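Local coordinates for acyl-CoA dehydrogenase FadE3 (PDB 4IV6), which belongs to the acyl-CoA dehydrogenase family of flavoproteins and is modelled with dihydroflavine-adenine dinucleotide bound to its four-chain assembly, at residues Asp147-Ile158 with Cys212-Val223; Ala180-Leu188 with Ser225-Phe235. All blocks are in the same frame, centred on the assembly; numbering follows the deposited sequence. Where two conformers were deposited one is given.

Contact 1 (Asp147-Ile158 with Cys212-Val223); sequences DDYVINGSKTWI and CELNFTDARVPV. With FDA (dihydroflavine-adenine dinucleotide), chain D.
Backbone hydrogen bonds pair Y149 with V221, I151 with A219, G153 with F216 and K155 with L214 in an antiparallel ladder. The short axes of 148-156 and 212-216 approach to 4.5 Å, with directions 170° apart. Two one-residue register shifts interrupt the ladder, both G1 beta bulges: D218 and A219 face I151, and W157 and I158 face C212. At the first bulge N152 OD1 accepts from D218 N at 2.9 Å; the N-H points almost straight at the oxygen (170°) but arrives from above the amide plane.

Apolar contacts line the face carrying Y149, I151, K155, L214 and F216. V223 CG1 sits over one face of the Y149 ring, 4.1 Å from its centroid, a CH-pi contact offset toward the rim, while V221 CG2 lies off the ring edge, against Y149 CB. I151 CG2, anti to the backbone N, is set 3.7 Å from F216 CG. The I158 and L214 side chains cross at about a right angle, I158 CG1 lying 3.9 Å from L214 CD1.

A charged cluster of D148, D218 and R220 gathers beside V150. In the one modelled R220 conformer, hence less certain, D148 OD2 forms a salt bridge with R220 NE (3.5 Å) at the guanidinium edge, V150 CG2 lies over one guanidinium face, and D145 and D218 also pair with it. A water joins N152 ND2 to D218 OD1.

W157, in the second bulge, has the methyl C8M of dihydroflavine-adenine dinucleotide over one indole face, toward the rim. This bulged ladder belongs to the beta-rich middle domain of the acyl-CoA dehydrogenase fold, and its end forms part of the flavin pocket.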
# COMPACT_ATOMS: atom_id res chain seq x y z
N ASP B 147 -16.78 40.82 36.34
CA ASP B 147 -16.22 41.10 35.03
C ASP B 147 -15.01 40.26 34.72
O ASP B 147 -14.22 40.64 33.87
CB ASP B 147 -15.87 42.57 34.90
CG ASP B 147 -17.09 43.46 35.08
OD1 ASP B 147 -18.17 43.16 34.50
OD2 ASP B 147 -16.95 44.45 35.81
N ASP B 148 -14.89 39.11 35.39
CA ASP B 148 -13.88 38.11 35.08
C ASP B 148 -14.51 36.80 34.63
O ASP B 148 -15.64 36.48 34.98
CB ASP B 148 -13.01 37.76 36.31
CG ASP B 148 -12.06 38.88 36.71
OD1 ASP B 148 -11.56 39.67 35.83
OD2 ASP B 148 -11.79 38.94 37.94
N TYR B 149 -13.74 36.04 33.87
CA TYR B 149 -13.92 34.60 33.79
C TYR B 149 -12.95 33.97 34.78
O TYR B 149 -11.82 34.42 34.92
CB TYR B 149 -13.63 34.07 32.39
CG TYR B 149 -14.66 34.42 31.34
CD1 TYR B 149 -15.92 33.86 31.35
CD2 TYR B 149 -14.33 35.27 30.29
CE1 TYR B 149 -16.85 34.15 30.34
CE2 TYR B 149 -15.25 35.57 29.30
CZ TYR B 149 -16.50 35.01 29.32
OH TYR B 149 -17.37 35.34 28.30
N VAL B 150 -13.44 32.94 35.47
CA VAL B 150 -12.63 32.09 36.31
C VAL B 150 -12.44 30.77 35.59
O VAL B 150 -13.41 30.03 35.37
CB VAL B 150 -13.27 31.83 37.67
CG1 VAL B 150 -12.29 31.05 38.54
CG2 VAL B 150 -13.66 33.15 38.33
N ILE B 151 -11.18 30.48 35.27
CA ILE B 151 -10.81 29.30 34.50
C ILE B 151 -10.24 28.20 35.40
O ILE B 151 -9.30 28.43 36.19
CB ILE B 151 -9.76 29.65 33.42
CG1 ILE B 151 -10.22 30.83 32.56
CG2 ILE B 151 -9.46 28.47 32.53
CD1 ILE B 151 -9.14 31.39 31.63
N ASN B 152 -10.81 26.99 35.22
CA ASN B 152 -10.33 25.78 35.84
C ASN B 152 -10.24 24.64 34.86
O ASN B 152 -11.16 24.41 34.07
CB ASN B 152 -11.29 25.38 36.97
CG ASN B 152 -11.15 26.26 38.18
OD1 ASN B 152 -10.16 26.17 38.88
ND2 ASN B 152 -12.14 27.14 38.42
N GLY B 153 -9.16 23.87 34.92
CA GLY B 153 -9.05 22.71 34.09
C GLY B 153 -7.63 22.43 33.64
O GLY B 153 -6.66 22.84 34.30
N SER B 154 -7.49 21.70 32.54
CA SER B 154 -6.15 21.37 32.02
C SER B 154 -6.18 21.14 30.52
O SER B 154 -7.19 20.73 29.96
CB SER B 154 -5.54 20.16 32.71
OG SER B 154 -6.32 19.01 32.42
N LYS B 155 -5.04 21.43 29.89
CA LYS B 155 -4.78 21.14 28.47
C LYS B 155 -3.45 20.41 28.41
O LYS B 155 -2.66 20.47 29.33
CB LYS B 155 -4.69 22.43 27.66
CG LYS B 155 -5.95 23.29 27.63
CD LYS B 155 -7.14 22.58 27.01
CE LYS B 155 -8.29 23.53 26.74
NZ LYS B 155 -9.49 22.79 26.27
N THR B 156 -3.20 19.70 27.32
CA THR B 156 -1.89 19.11 27.15
C THR B 156 -1.50 19.06 25.68
O THR B 156 -2.33 19.32 24.79
CB THR B 156 -1.79 17.74 27.78
OG1 THR B 156 -0.41 17.39 27.95
CG2 THR B 156 -2.51 16.67 26.94
N TRP B 157 -0.22 18.76 25.46
CA TRP B 157 0.42 18.83 24.14
C TRP B 157 0.36 20.22 23.54
O TRP B 157 0.29 20.35 22.31
CB TRP B 157 -0.19 17.80 23.15
CG TRP B 157 0.15 16.40 23.43
CD1 TRP B 157 -0.73 15.38 23.71
CD2 TRP B 157 1.46 15.82 23.44
NE1 TRP B 157 -0.04 14.21 23.91
CE2 TRP B 157 1.31 14.45 23.74
CE3 TRP B 157 2.75 16.32 23.24
CZ2 TRP B 157 2.40 13.59 23.87
CZ3 TRP B 157 3.84 15.47 23.35
CH2 TRP B 157 3.66 14.12 23.65
N ILE B 158 0.42 21.26 24.35
CA ILE B 158 0.30 22.60 23.80
C ILE B 158 1.66 23.11 23.36
O ILE B 158 2.54 23.38 24.18
CB ILE B 158 -0.41 23.56 24.78
CG1 ILE B 158 -1.79 23.00 25.18
CG2 ILE B 158 -0.52 24.96 24.15
CD1 ILE B 158 -2.63 22.48 24.01
N CYS B 212 3.64 21.34 26.02
CA CYS B 212 3.42 21.35 27.46
C CYS B 212 2.03 20.98 27.95
O CYS B 212 1.02 21.16 27.24
CB CYS B 212 3.71 22.76 27.98
SG CYS B 212 5.36 23.38 27.56
N GLU B 213 2.00 20.48 29.18
CA GLU B 213 0.78 20.43 29.95
C GLU B 213 0.51 21.77 30.63
O GLU B 213 1.42 22.36 31.20
CB GLU B 213 0.81 19.32 30.99
CG GLU B 213 -0.55 19.08 31.64
CD GLU B 213 -0.49 17.97 32.69
OE1 GLU B 213 -0.65 18.22 33.90
OE2 GLU B 213 -0.20 16.84 32.27
N LEU B 214 -0.73 22.21 30.53
CA LEU B 214 -1.23 23.42 31.16
C LEU B 214 -2.26 23.08 32.23
O LEU B 214 -3.19 22.30 31.99
CB LEU B 214 -1.94 24.31 30.16
CG LEU B 214 -1.30 24.58 28.80
CD1 LEU B 214 -2.17 25.59 28.06
CD2 LEU B 214 0.13 25.06 28.92
N ASN B 215 -2.16 23.74 33.38
CA ASN B 215 -3.11 23.57 34.47
C ASN B 215 -3.61 24.91 34.93
O ASN B 215 -2.82 25.78 35.24
CB ASN B 215 -2.43 22.80 35.60
CG ASN B 215 -2.36 21.33 35.30
OD1 ASN B 215 -3.37 20.63 35.41
ND2 ASN B 215 -1.21 20.84 34.91
N PHE B 216 -4.94 25.08 34.92
CA PHE B 216 -5.61 26.29 35.35
C PHE B 216 -6.31 26.04 36.69
O PHE B 216 -7.16 25.13 36.81
CB PHE B 216 -6.64 26.70 34.33
CG PHE B 216 -6.07 26.98 32.99
CD1 PHE B 216 -5.60 28.26 32.68
CD2 PHE B 216 -5.95 26.00 32.06
CE1 PHE B 216 -5.06 28.55 31.44
CE2 PHE B 216 -5.40 26.25 30.81
CZ PHE B 216 -4.95 27.53 30.51
N THR B 217 -5.91 26.82 37.69
CA THR B 217 -6.51 26.79 39.02
C THR B 217 -7.01 28.17 39.35
O THR B 217 -6.22 29.07 39.58
CB THR B 217 -5.46 26.38 40.05
OG1 THR B 217 -4.83 25.17 39.61
CG2 THR B 217 -6.10 26.16 41.40
N ASP B 218 -8.33 28.35 39.38
CA ASP B 218 -8.95 29.62 39.81
C ASP B 218 -8.31 30.78 39.05
O ASP B 218 -8.04 31.85 39.62
CB ASP B 218 -8.79 29.79 41.32
CG ASP B 218 -9.68 30.89 41.91
OD1 ASP B 218 -10.88 30.93 41.61
OD2 ASP B 218 -9.16 31.69 42.70
N ALA B 219 -8.09 30.58 37.75
CA ALA B 219 -7.32 31.56 36.95
C ALA B 219 -8.26 32.62 36.40
O ALA B 219 -9.14 32.32 35.56
CB ALA B 219 -6.60 30.87 35.80
N ARG B 220 -8.07 33.85 36.86
CA ARG B 220 -8.97 34.95 36.54
C ARG B 220 -8.48 35.75 35.34
O ARG B 220 -7.35 36.21 35.32
CB ARG B 220 -9.08 35.90 37.74
CG ARG B 220 -9.45 35.21 39.04
CD ARG B 220 -9.78 36.25 40.12
NE ARG B 220 -11.21 36.35 40.26
CZ ARG B 220 -11.92 35.42 40.89
NH1 ARG B 220 -13.23 35.55 40.98
NH2 ARG B 220 -11.31 34.36 41.43
N VAL B 221 -9.33 35.90 34.34
CA VAL B 221 -9.07 36.79 33.21
C VAL B 221 -10.29 37.68 33.05
O VAL B 221 -11.38 37.31 33.41
CB VAL B 221 -8.80 36.02 31.91
CG1 VAL B 221 -7.61 35.11 32.08
CG2 VAL B 221 -10.03 35.24 31.45
N PRO B 222 -10.11 38.89 32.51
CA PRO B 222 -11.28 39.72 32.32
C PRO B 222 -12.19 39.17 31.22
O PRO B 222 -11.72 38.44 30.32
CB PRO B 222 -10.70 41.09 31.95
CG PRO B 222 -9.28 40.86 31.56
CD PRO B 222 -8.85 39.54 32.13
N VAL B 223 -13.48 39.48 31.31
CA VAL B 223 -14.46 38.98 30.31
C VAL B 223 -14.16 39.46 28.91
O VAL B 223 -14.53 38.80 27.94
CB VAL B 223 -15.94 39.24 30.68
CG1 VAL B 223 -16.30 38.44 31.92
CG2 VAL B 223 -16.25 40.72 30.86
PA FDA D . -7.47 10.44 20.69
O1A FDA D . -8.58 11.40 20.34
O2A FDA D . -7.39 9.83 22.06
O5B FDA D . -7.49 9.26 19.60
C5B FDA D . -6.70 8.06 19.73
C4B FDA D . -6.90 7.20 18.46
O4B FDA D . -8.29 6.96 18.21
C3B FDA D . -6.39 7.89 17.22
O3B FDA D . -5.99 6.89 16.26
C2B FDA D . -7.62 8.65 16.75
O2B FDA D . -7.61 9.00 15.37
C1B FDA D . -8.68 7.61 17.01
N9A FDA D . -10.05 8.18 17.14
C8A FDA D . -10.50 8.91 18.19
N7A FDA D . -11.79 9.23 18.01
C5A FDA D . -12.17 8.69 16.82
C6A FDA D . -13.39 8.65 16.03
N6A FDA D . -14.49 9.26 16.48
N1A FDA D . -13.40 8.00 14.84
C2A FDA D . -12.31 7.36 14.40
N3A FDA D . -11.13 7.36 15.08
C4A FDA D . -11.03 7.98 16.27
N1 FDA D . -3.02 20.30 20.49
C2 FDA D . -3.28 21.58 20.74
O2 FDA D . -4.41 21.90 21.15
N3 FDA D . -2.36 22.55 20.56
C4 FDA D . -1.11 22.32 20.14
O4 FDA D . -0.28 23.25 20.02
C4X FDA D . -0.75 20.92 19.81
N5 FDA D . 0.48 20.55 19.41
C5X FDA D . 0.86 19.26 19.54
C6 FDA D . 2.22 18.89 19.54
C7 FDA D . 2.62 17.56 19.64
C7M FDA D . 4.08 17.19 19.68
C8 FDA D . 1.64 16.55 19.72
C8M FDA D . 1.97 15.08 19.83
C9 FDA D . 0.30 16.91 19.73
C9A FDA D . -0.10 18.25 19.66
N10 FDA D . -1.47 18.57 19.71
C10 FDA D . -1.80 19.90 20.04
C1' FDA D . -2.38 17.53 20.20
C2' FDA D . -2.98 16.84 19.00
O2' FDA D . -3.84 17.72 18.27
C3' FDA D . -3.73 15.60 19.48
O3' FDA D . -2.77 14.60 19.79
C4' FDA D . -4.69 15.04 18.46
O4' FDA D . -5.87 15.87 18.54
C5' FDA D . -5.12 13.60 18.79
O5' FDA D . -5.54 13.56 20.13
P FDA D . -5.39 12.32 21.11
O1P FDA D . -6.20 12.74 22.32
O2P FDA D . -3.95 12.00 21.28
O3P FDA D . -6.09 11.14 20.27
O HOH W 1 -12.14 28.37 41.16
O HOH W 2 -0.12 15.52 29.77

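Contact 2 (Ala180-Leu188 with Ser225-Phe235); sequences AHKGVSILL and SLLGDDEGRGF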
# COMPACT_ATOMS: atom_id res chain seq x y z
N ALA B 180 -25.21 21.25 23.41
CA ALA B 180 -23.99 21.28 24.20
C ALA B 180 -22.83 22.01 23.50
O ALA B 180 -21.95 22.61 24.15
CB ALA B 180 -23.59 19.86 24.57
N HIS B 181 -22.83 21.98 22.17
CA HIS B 181 -21.71 22.59 21.44
C HIS B 181 -21.75 24.12 21.53
O HIS B 181 -20.72 24.79 21.37
CB HIS B 181 -21.66 22.08 19.98
CG HIS B 181 -22.76 22.61 19.12
ND1 HIS B 181 -23.94 21.92 18.91
CD2 HIS B 181 -22.85 23.74 18.38
CE1 HIS B 181 -24.72 22.62 18.10
NE2 HIS B 181 -24.08 23.73 17.76
N LYS B 182 -22.93 24.66 21.84
CA LYS B 182 -23.08 26.10 22.05
C LYS B 182 -22.55 26.58 23.41
O LYS B 182 -22.63 27.75 23.71
CB LYS B 182 -24.55 26.51 21.88
CG LYS B 182 -25.07 26.41 20.45
CD LYS B 182 -24.31 27.27 19.43
CE LYS B 182 -24.23 28.75 19.84
NZ LYS B 182 -23.62 29.61 18.78
N GLY B 183 -22.02 25.68 24.23
CA GLY B 183 -21.37 26.09 25.47
C GLY B 183 -19.86 26.34 25.38
O GLY B 183 -19.22 26.60 26.40
N VAL B 184 -19.29 26.24 24.19
CA VAL B 184 -17.83 26.31 23.99
C VAL B 184 -17.41 27.60 23.32
O VAL B 184 -17.98 27.97 22.29
CB VAL B 184 -17.33 25.10 23.16
CG1 VAL B 184 -15.86 25.23 22.82
CG2 VAL B 184 -17.52 23.82 23.96
N SER B 185 -16.42 28.27 23.90
CA SER B 185 -15.92 29.54 23.42
C SER B 185 -14.42 29.52 23.38
O SER B 185 -13.79 28.58 23.87
CB SER B 185 -16.38 30.68 24.35
OG SER B 185 -17.78 30.63 24.55
N ILE B 186 -13.84 30.56 22.82
CA ILE B 186 -12.40 30.74 22.82
C ILE B 186 -12.07 32.02 23.58
O ILE B 186 -12.68 33.06 23.33
CB ILE B 186 -11.86 30.79 21.41
CG1 ILE B 186 -12.03 29.42 20.72
CG2 ILE B 186 -10.40 31.23 21.42
CD1 ILE B 186 -11.70 29.45 19.23
N LEU B 187 -11.15 31.92 24.53
CA LEU B 187 -10.70 33.07 25.30
C LEU B 187 -9.23 33.29 25.00
O LEU B 187 -8.46 32.33 24.86
CB LEU B 187 -10.88 32.84 26.81
CG LEU B 187 -12.25 32.47 27.40
CD1 LEU B 187 -12.20 32.52 28.93
CD2 LEU B 187 -13.36 33.36 26.92
N LEU B 188 -8.85 34.56 24.90
CA LEU B 188 -7.46 34.95 24.70
C LEU B 188 -6.86 35.17 26.08
O LEU B 188 -7.10 36.16 26.69
CB LEU B 188 -7.38 36.23 23.86
CG LEU B 188 -8.16 36.19 22.55
CD1 LEU B 188 -8.17 37.53 21.87
CD2 LEU B 188 -7.55 35.15 21.66
N SER B 225 -11.52 39.09 27.49
CA SER B 225 -10.67 38.08 26.85
C SER B 225 -11.42 37.21 25.84
O SER B 225 -10.79 36.51 25.05
CB SER B 225 -10.04 37.15 27.90
OG SER B 225 -11.05 36.44 28.59
N LEU B 226 -12.75 37.23 25.90
CA LEU B 226 -13.58 36.45 24.98
C LEU B 226 -13.25 36.83 23.56
O LEU B 226 -13.16 38.01 23.23
CB LEU B 226 -15.08 36.70 25.24
CG LEU B 226 -16.03 35.99 24.27
CD1 LEU B 226 -15.93 34.46 24.33
CD2 LEU B 226 -17.45 36.45 24.50
N LEU B 227 -13.04 35.84 22.71
CA LEU B 227 -12.83 36.12 21.28
C LEU B 227 -14.19 36.31 20.64
O LEU B 227 -14.97 35.37 20.55
CB LEU B 227 -12.08 34.97 20.60
CG LEU B 227 -11.87 35.12 19.08
CD1 LEU B 227 -10.89 36.24 18.76
CD2 LEU B 227 -11.39 33.80 18.51
N GLY B 228 -14.45 37.52 20.19
CA GLY B 228 -15.73 37.91 19.61
C GLY B 228 -16.66 38.47 20.67
O GLY B 228 -16.29 38.54 21.86
N ASP B 229 -17.86 38.86 20.25
CA ASP B 229 -18.85 39.46 21.15
C ASP B 229 -19.71 38.44 21.88
O ASP B 229 -20.26 38.78 22.91
CB ASP B 229 -19.77 40.41 20.39
CG ASP B 229 -19.04 41.58 19.78
OD1 ASP B 229 -18.04 42.05 20.36
OD2 ASP B 229 -19.45 42.02 18.71
N ASP B 230 -19.85 37.22 21.35
CA ASP B 230 -20.81 36.24 21.87
C ASP B 230 -20.11 34.95 22.26
O ASP B 230 -19.24 34.46 21.53
CB ASP B 230 -21.86 35.89 20.83
CG ASP B 230 -22.58 37.11 20.29
OD1 ASP B 230 -23.38 37.71 21.01
OD2 ASP B 230 -22.31 37.46 19.13
N GLU B 231 -20.50 34.41 23.41
CA GLU B 231 -20.10 33.07 23.84
C GLU B 231 -20.75 32.01 22.97
O GLU B 231 -21.81 32.26 22.38
CB GLU B 231 -20.51 32.83 25.29
CG GLU B 231 -19.82 33.78 26.26
CD GLU B 231 -20.27 33.58 27.69
OE1 GLU B 231 -21.27 32.84 27.87
OE2 GLU B 231 -19.61 34.14 28.61
N GLY B 232 -20.13 30.84 22.88
CA GLY B 232 -20.72 29.71 22.22
C GLY B 232 -20.43 29.54 20.74
O GLY B 232 -21.14 28.76 20.08
N ARG B 233 -19.40 30.23 20.23
CA ARG B 233 -19.03 30.13 18.82
C ARG B 233 -17.65 29.54 18.59
O ARG B 233 -17.10 29.58 17.45
CB ARG B 233 -19.06 31.52 18.21
CG ARG B 233 -20.41 32.16 18.36
CD ARG B 233 -20.59 33.32 17.44
NE ARG B 233 -21.96 33.79 17.54
CZ ARG B 233 -22.56 34.56 16.65
NH1 ARG B 233 -21.92 34.98 15.56
NH2 ARG B 233 -23.82 34.91 16.85
N GLY B 234 -17.10 28.98 19.65
CA GLY B 234 -15.77 28.41 19.62
C GLY B 234 -15.52 27.40 18.52
O GLY B 234 -14.51 27.51 17.84
N PHE B 235 -16.42 26.43 18.34
CA PHE B 235 -16.25 25.42 17.29
C PHE B 235 -16.30 26.02 15.89
O PHE B 235 -15.48 25.69 15.04
CB PHE B 235 -17.25 24.26 17.44
CG PHE B 235 -16.90 23.29 18.55
CD1 PHE B 235 -15.69 22.63 18.55
CD2 PHE B 235 -17.77 23.08 19.61
CE1 PHE B 235 -15.35 21.77 19.60
CE2 PHE B 235 -17.45 22.22 20.64
CZ PHE B 235 -16.24 21.55 20.64
O HOH W 3 -19.00 26.33 20.01
O HOH W 4 -23.37 32.29 20.00
O HOH W 5 -15.12 32.62 21.16
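The backbones of L187 and L226 meet in a single bridge, with CA atoms 4.5 Å apart. On its two sides L188 N donates to S225 O at 2.8 Å, nearly straight at 178°, and L227 N donates to I186 O. Farther along, the loop returns to the strand: G234 N bonds to V184 O at 3.0 Å, and the CA atoms of S185 and G234 approach to 4.0 Å. G232 also fits close, its CA 3.2 Å from V184 O in a CA-H...O contact.

S185 OG takes the G232 N-H at 2.9 Å and is also hydrogen-bonded to T173 OG1, which ties the hydroxyl to two chain segments. K182 curls back through bends at chi2 and chi3 (-60° and -54°) to where NZ donates a hydrogen bond to G232 O at 2.9 Å, from above the carbonyl plane. A water links the same NZ with E231 O and R233 NE.

Among apolar groups, the I186 and L227 side chains lie side by side, pointing the same way, with I186 CG2 4.0 Å from L227 CD2; those of L187 and L226 cross at a slant. V184 CG1 lies over one face of the F235 ring, toward its rim, whereas H181 O is at the ring edge.

R233 holds the N-cap position of helix 234-270. The contact thus joins edge strand 184-190, in the three-stranded sheet of the middle domain, to the loop leading into the first long helix of the C-terminal helical domain, an interdomain junction of the acyl-CoA dehydrogenase fold.

Contact 1 joins strands within one antiparallel sheet, whereas contact 2 fastens a strand of another sheet to a loop and the start of a helix. Their segments alternate along the chain, and their centres lie about 14 Å apart. Y149 connects them: its OH is 2.6 Å from E231 OE2, a probable hydrogen bond, and its CD2 packs on L187 CD1 at 3.7 Å. Contact 2 is the more buried, held by backbone, serine and lysine hydrogen bonds among aliphatic chains and one phenylalanine ring. Contact 1 combines a buried apolar face with a more exposed charged end, and it alone of the two includes flavin-pocket residues, at W157 and I158.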